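Local coordinates for protein putative cellulase CEL6 (Mycobacterium tuberculosis, PDB 1UP0) that probably hydrolyses internal beta-1,4-glucosidic bonds of cellulose, as a family 6 endoglucanase, at residues A[121-126]-A[168-173]; A[193-198]-A[214-219]. One frame throughout, in Å; residues are numbered along the deposited sequence.

Interaction 1 (A[121-126]-A[168-173]); sequences ALAMAD and EAMAAR. With BGC (beta-D-glucopyranose), chain B.
The flat guanidinium of Arg173 is gripped at its edges, near its own plane, by the carbonyl oxygen of Leu122 and the carboxylate of Asp126, while the methyl of Ala125 approaches obliquely. This joins the loop after strand 113-117 to helix 167-176 in the distorted seven-stranded alpha/beta barrel of glycosyl hydrolase family 6. Arg173 NH1 donates to Leu122 O at 2.8 Å, almost in line with the C=O bond, although the hydrogen bond is bent at the hydrogen (146°). Arg173 NH2 forms a straight salt bridge to Asp126 OD2 (3.0 Å), on the syn side but 32° out of the carboxylate plane; the two flat groups are turned 71° against each other. Asp126 OD1 pairs with Arg133 of helix 130-147, so one carboxylate serves two arginines. An extended run from CG to NE carries Arg173 past Leu122. Beside this polar patch Met170 bends at chi2 and chi3, bringing Met170 CE to 3.8 Å from Ala123 CB and 4.0 Å from Leu122 CB. Met124 turns the other way, its CE reaching O2 of a bound glucose. A water ties loop to arginine, donating to Ala123 O and accepting from Asp126 N and Arg173 NH1.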
loop_
_atom_site.group_PDB
_atom_site.type_symbol
_atom_site.label_atom_id
_atom_site.label_comp_id
_atom_site.label_asym_id
_atom_site.label_seq_id
_atom_site.Cartn_x
_atom_site.Cartn_y
_atom_site.Cartn_z
ATOM N N ALA A 121 -5.629 6.992 4.732
ATOM C CA ALA A 121 -6.995 7.391 5.089
ATOM C C ALA A 121 -7.151 7.756 6.564
ATOM O O ALA A 121 -7.671 8.821 6.874
ATOM C CB ALA A 121 -8.022 6.302 4.691
ATOM N N LEU A 122 -6.746 6.878 7.462
ATOM C CA LEU A 122 -6.809 7.190 8.888
ATOM C C LEU A 122 -5.857 8.312 9.292
ATOM O O LEU A 122 -6.182 9.123 10.143
ATOM C CB LEU A 122 -6.493 5.943 9.721
ATOM C CG LEU A 122 -7.450 4.749 9.599
ATOM C CD1 LEU A 122 -7.062 3.657 10.605
ATOM C CD2 LEU A 122 -8.862 5.209 9.841
ATOM N N ALA A 123 -4.670 8.345 8.713
ATOM C CA ALA A 123 -3.670 9.351 9.115
ATOM C C ALA A 123 -4.059 10.751 8.672
ATOM O O ALA A 123 -3.738 11.735 9.334
ATOM C CB ALA A 123 -2.319 8.984 8.530
ATOM N N MET A 124 -4.771 10.852 7.565
ATOM C CA MET A 124 -5.100 12.140 6.982
ATOM C C MET A 124 -6.503 12.614 7.412
ATOM O O MET A 124 -6.945 13.691 7.010
ATOM C CB MET A 124 -4.996 12.045 5.458
ATOM C CG MET A 124 -4.493 13.283 4.794
ATOM S SD MET A 124 -4.531 13.175 3.001
ATOM C CE MET A 124 -2.873 12.521 2.757
ATOM N N ALA A 125 -7.190 11.820 8.224
ATOM C CA ALA A 125 -8.620 12.001 8.461
ATOM C C ALA A 125 -8.945 13.384 9.054
ATOM O O ALA A 125 -10.050 13.846 8.912
ATOM C CB ALA A 125 -9.158 10.926 9.353
ATOM N N ASP A 126 -7.993 14.034 9.721
ATOM C CA ASP A 126 -8.312 15.320 10.353
ATOM C C ASP A 126 -8.472 16.482 9.378
ATOM O O ASP A 126 -8.839 17.588 9.804
ATOM C CB ASP A 126 -7.254 15.674 11.405
ATOM C CG ASP A 126 -7.335 14.798 12.631
ATOM O OD1 ASP A 126 -8.407 14.228 12.940
ATOM O OD2 ASP A 126 -6.355 14.623 13.379
ATOM N N GLU A 168 0.178 6.371 19.676
ATOM C CA GLU A 168 -1.037 6.367 20.477
ATOM C C GLU A 168 -2.255 6.803 19.682
ATOM O O GLU A 168 -3.314 6.157 19.790
ATOM C CB GLU A 168 -0.850 7.260 21.728
ATOM C CG GLU A 168 0.236 6.771 22.675
ATOM C CD GLU A 168 1.716 7.113 22.328
ATOM O OE1 GLU A 168 2.048 7.751 21.249
ATOM O OE2 GLU A 168 2.591 6.754 23.189
ATOM N N ALA A 169 -2.133 7.876 18.904
ATOM C CA ALA A 169 -3.225 8.432 18.141
ATOM C C ALA A 169 -3.655 7.441 17.059
ATOM O O ALA A 169 -4.853 7.190 16.837
ATOM C CB ALA A 169 -2.807 9.750 17.520
ATOM N N MET A 170 -2.658 6.879 16.371
ATOM C CA MET A 170 -2.987 5.919 15.304
ATOM C C MET A 170 -3.559 4.616 15.888
ATOM O O MET A 170 -4.463 4.006 15.310
ATOM C CB MET A 170 -1.758 5.618 14.464
ATOM C CG MET A 170 -2.049 4.737 13.282
ATOM S SD MET A 170 -3.526 5.204 12.334
ATOM C CE MET A 170 -2.873 6.446 11.368
ATOM N N ALA A 171 -3.043 4.177 17.017
ATOM C CA ALA A 171 -3.576 2.959 17.643
ATOM C C ALA A 171 -5.035 3.153 18.016
ATOM O O ALA A 171 -5.853 2.218 17.886
ATOM C CB ALA A 171 -2.760 2.559 18.839
ATOM N N ALA A 172 -5.393 4.351 18.479
ATOM C CA ALA A 172 -6.800 4.642 18.813
ATOM C C ALA A 172 -7.687 4.485 17.578
ATOM O O ALA A 172 -8.791 3.902 17.649
ATOM C CB ALA A 172 -6.943 6.039 19.388
ATOM N N ARG A 173 -7.207 4.988 16.438
ATOM C CA ARG A 173 -7.946 4.924 15.177
ATOM C C ARG A 173 -8.036 3.491 14.684
ATOM O O ARG A 173 -9.107 3.062 14.250
ATOM C CB ARG A 173 -7.325 5.842 14.124
ATOM C CG ARG A 173 -7.504 7.303 14.491
ATOM C CD ARG A 173 -6.930 8.279 13.558
ATOM N NE ARG A 173 -6.868 9.568 14.229
ATOM C CZ ARG A 173 -6.774 10.715 13.639
ATOM N NH1 ARG A 173 -6.738 10.815 12.312
ATOM N NH2 ARG A 173 -6.683 11.809 14.401
HETATM C C2 BGC B . 0.719 13.065 1.377
HETATM C C3 BGC B . 0.169 11.868 0.596
HETATM C C4 BGC B . 1.182 10.736 0.531
HETATM C C5 BGC B . 1.735 10.453 1.935
HETATM C C6 BGC B . 2.873 9.456 1.891
HETATM C C1 BGC B . 1.214 12.622 2.774
HETATM O O2 BGC B . -0.220 14.138 1.478
HETATM O O3 BGC B . -0.174 12.184 -0.740
HETATM O O4 BGC B . 0.565 9.579 -0.070
HETATM O O5 BGC B . 2.216 11.633 2.580
HETATM O O6 BGC B . 3.313 9.306 3.216
HETATM O O HOH W 1 -5.335 13.177 10.848
#

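Interaction 2 (A[193-198]-A[214-219]); sequences YTTDEE and YVIDTS
Van der Waals packing of a helix start against the end of a parallel strand makes this contact: the first turn of helix 195-207 rests on strand 213-217 and the residues just after it, with no hydrogen bond passing directly between the two segments. Ile216 is the central side chain. Ile216 CD1 lies 3.9 Å from Glu198 CB and 4.0 Å from Thr195 O, and its CG2 also meets Glu198 CB, so both branches bear on the first helical turn. With CG1 beside the backbone N (chi1 -61°) and CD1 extended beyond it, the longer branch also reaches the methyl of Thr195. Glu198 contributes its aliphatic base here; a bend at chi2 (-37°) turns the carboxylate away from the strand, where OE2 is hydrogen-bonded to Ser162. Farther along, Thr195 and Thr218 meet as hydroxyl against methyl, Thr195 OG1 lying 3.4 Å from Thr218 CG2. Neither hydroxyl lacks a partner: Thr195 OG1 is bonded to Asn221 and Thr218 OG1 to the carbonyl of Ala243. Each segment is also ordered from within. Thr194 caps the helix, Thr194 OG1 accepting from Glu197 N at 3.3 Å. At the end of the strand, Asp217 opens an Asx turn: Asp217 OD1 accepts from Ser219 N at 3.0 Å and from Ser219 OG at 2.7 Å, both from the same face of the carboxylate, and Asp217 OD2 accepts from the backbone N of Ser190 and of Lys261. This buried aspartate thereby ties its strand to the loops that follow the two neighbouring strands. Helix 195-207 returns the chain from strand 184-187 to the adjacent, parallel strand 213-217, the beta-alpha-beta crossover from which the distorted family 6 barrel is built.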
loop_
_atom_site.group_PDB
_atom_site.type_symbol
_atom_site.label_atom_id
_atom_site.label_comp_id
_atom_site.label_asym_id
_atom_site.label_seq_id
_atom_site.Cartn_x
_atom_site.Cartn_y
_atom_site.Cartn_z
ATOM N N TYR A 193 10.920 6.439 5.046
ATOM C CA TYR A 193 11.552 6.257 6.342
ATOM C C TYR A 193 12.229 4.896 6.433
ATOM O O TYR A 193 11.744 3.901 5.876
ATOM C CB TYR A 193 10.554 6.509 7.503
ATOM C CG TYR A 193 9.990 7.889 7.413
ATOM C CD1 TYR A 193 10.783 8.969 7.761
ATOM C CD2 TYR A 193 8.721 8.144 6.882
ATOM C CE1 TYR A 193 10.293 10.291 7.691
ATOM C CE2 TYR A 193 8.243 9.487 6.770
ATOM C CZ TYR A 193 9.039 10.537 7.188
ATOM O OH TYR A 193 8.661 11.860 7.073
ATOM N N THR A 194 13.336 4.851 7.179
ATOM C CA THR A 194 14.079 3.623 7.328
ATOM C C THR A 194 13.248 2.517 7.931
ATOM O O THR A 194 12.366 2.710 8.744
ATOM C CB THR A 194 15.371 3.768 8.164
ATOM O OG1 THR A 194 15.031 4.128 9.510
ATOM C CG2 THR A 194 16.234 4.886 7.670
ATOM N N THR A 195 13.597 1.318 7.568
ATOM C CA THR A 195 12.941 0.142 8.113
ATOM C C THR A 195 13.039 0.099 9.613
ATOM O O THR A 195 12.057 -0.188 10.286
ATOM C CB THR A 195 13.538 -1.102 7.497
ATOM O OG1 THR A 195 13.201 -1.086 6.103
ATOM C CG2 THR A 195 12.927 -2.370 8.080
ATOM N N ASP A 196 14.223 0.412 10.148
ATOM C CA ASP A 196 14.402 0.430 11.600
ATOM C C ASP A 196 13.451 1.375 12.311
ATOM O O ASP A 196 12.874 1.000 13.371
ATOM C CB ASP A 196 15.837 0.833 11.933
ATOM C CG ASP A 196 16.828 -0.302 11.720
ATOM O OD1 ASP A 196 16.423 -1.489 11.564
ATOM O OD2 ASP A 196 18.076 -0.080 11.732
ATOM N N GLU A 197 13.277 2.567 11.759
ATOM C CA GLU A 197 12.416 3.555 12.372
ATOM C C GLU A 197 10.978 3.025 12.374
ATOM O O GLU A 197 10.250 3.148 13.367
ATOM C CB GLU A 197 12.487 4.920 11.684
ATOM C CG GLU A 197 11.683 5.984 12.396
ATOM C CD GLU A 197 11.869 7.369 11.848
ATOM O OE1 GLU A 197 12.990 7.733 11.391
ATOM O OE2 GLU A 197 10.877 8.120 11.901
ATOM N N GLU A 198 10.590 2.412 11.255
ATOM C CA GLU A 198 9.234 1.919 11.108
ATOM C C GLU A 198 8.984 0.703 11.991
ATOM O O GLU A 198 7.851 0.538 12.491
ATOM C CB GLU A 198 8.944 1.642 9.625
ATOM C CG GLU A 198 9.042 2.868 8.718
ATOM C CD GLU A 198 8.525 4.125 9.376
ATOM O OE1 GLU A 198 7.292 4.323 9.414
ATOM O OE2 GLU A 198 9.371 4.884 9.928
ATOM N N TYR A 214 2.176 -6.144 11.413
ATOM C CA TYR A 214 2.238 -5.104 10.412
ATOM C C TYR A 214 3.182 -5.442 9.249
ATOM O O TYR A 214 4.008 -6.346 9.340
ATOM C CB TYR A 214 2.611 -3.739 11.057
ATOM C CG TYR A 214 3.924 -3.791 11.765
ATOM C CD1 TYR A 214 4.020 -4.237 13.074
ATOM C CD2 TYR A 214 5.084 -3.507 11.078
ATOM C CE1 TYR A 214 5.262 -4.372 13.698
ATOM C CE2 TYR A 214 6.315 -3.600 11.669
ATOM C CZ TYR A 214 6.420 -4.017 12.980
ATOM O OH TYR A 214 7.668 -4.157 13.531
ATOM N N VAL A 215 3.011 -4.718 8.164
ATOM C CA VAL A 215 3.933 -4.754 7.057
ATOM C C VAL A 215 4.501 -3.369 6.850
ATOM O O VAL A 215 3.834 -2.369 7.148
ATOM C CB VAL A 215 3.269 -5.243 5.776
ATOM C CG1 VAL A 215 2.807 -6.698 5.921
ATOM C CG2 VAL A 215 2.075 -4.352 5.389
ATOM N N ILE A 216 5.724 -3.295 6.345
ATOM C CA ILE A 216 6.394 -2.034 6.030
ATOM C C ILE A 216 6.676 -1.969 4.514
ATOM O O ILE A 216 7.239 -2.898 3.955
ATOM C CB ILE A 216 7.742 -1.895 6.805
ATOM C CG1 ILE A 216 7.542 -1.893 8.327
ATOM C CG2 ILE A 216 8.484 -0.623 6.416
ATOM C CD1 ILE A 216 8.835 -2.217 9.104
ATOM N N ASP A 217 6.302 -0.850 3.892
ATOM C CA ASP A 217 6.643 -0.538 2.525
ATOM C C ASP A 217 8.130 -0.152 2.461
ATOM O O ASP A 217 8.519 0.908 2.894
ATOM C CB ASP A 217 5.761 0.593 2.008
ATOM C CG ASP A 217 5.844 0.776 0.537
ATOM O OD1 ASP A 217 6.727 0.149 -0.130
ATOM O OD2 ASP A 217 5.039 1.532 -0.087
ATOM N N THR A 218 8.945 -1.023 1.872
ATOM C CA THR A 218 10.388 -0.771 1.706
ATOM C C THR A 218 10.735 -0.444 0.224
ATOM O O THR A 218 11.919 -0.471 -0.181
ATOM C CB THR A 218 11.199 -1.969 2.179
ATOM O OG1 THR A 218 10.740 -3.153 1.478
ATOM C CG2 THR A 218 11.029 -2.228 3.694
ATOM N N SER A 219 9.723 -0.129 -0.590
ATOM C CA SER A 219 9.966 0.173 -2.009
ATOM C C SER A 219 11.044 1.252 -2.279
ATOM O O SER A 219 11.818 1.153 -3.265
ATOM C CB SER A 219 8.683 0.629 -2.684
ATOM O OG SER A 219 8.027 1.662 -1.958
#

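In the fold
Both contacts are largely buried, yet they hold different elements: interaction 1 joins a loop to helix 167-176, whereas interaction 2 packs helix 195-207 on strand 213-217 within one beta-alpha-beta unit. Their centres are 18 Å apart and they do not touch, but helix 195-207 connects them, since Met170 of interaction 1 also packs on its Tyr201 and Ile205. Interaction 1 lies farther from the centre of the chain and reaches the surface at Asp126; its chemistry mixes a salt bridge, a bond to a backbone carbonyl and a water bridge with apolar contacts. Interaction 2 has no hydrogen bond across it, the side-chain hydroxyls and carboxylate at it turning to partners outside the contact.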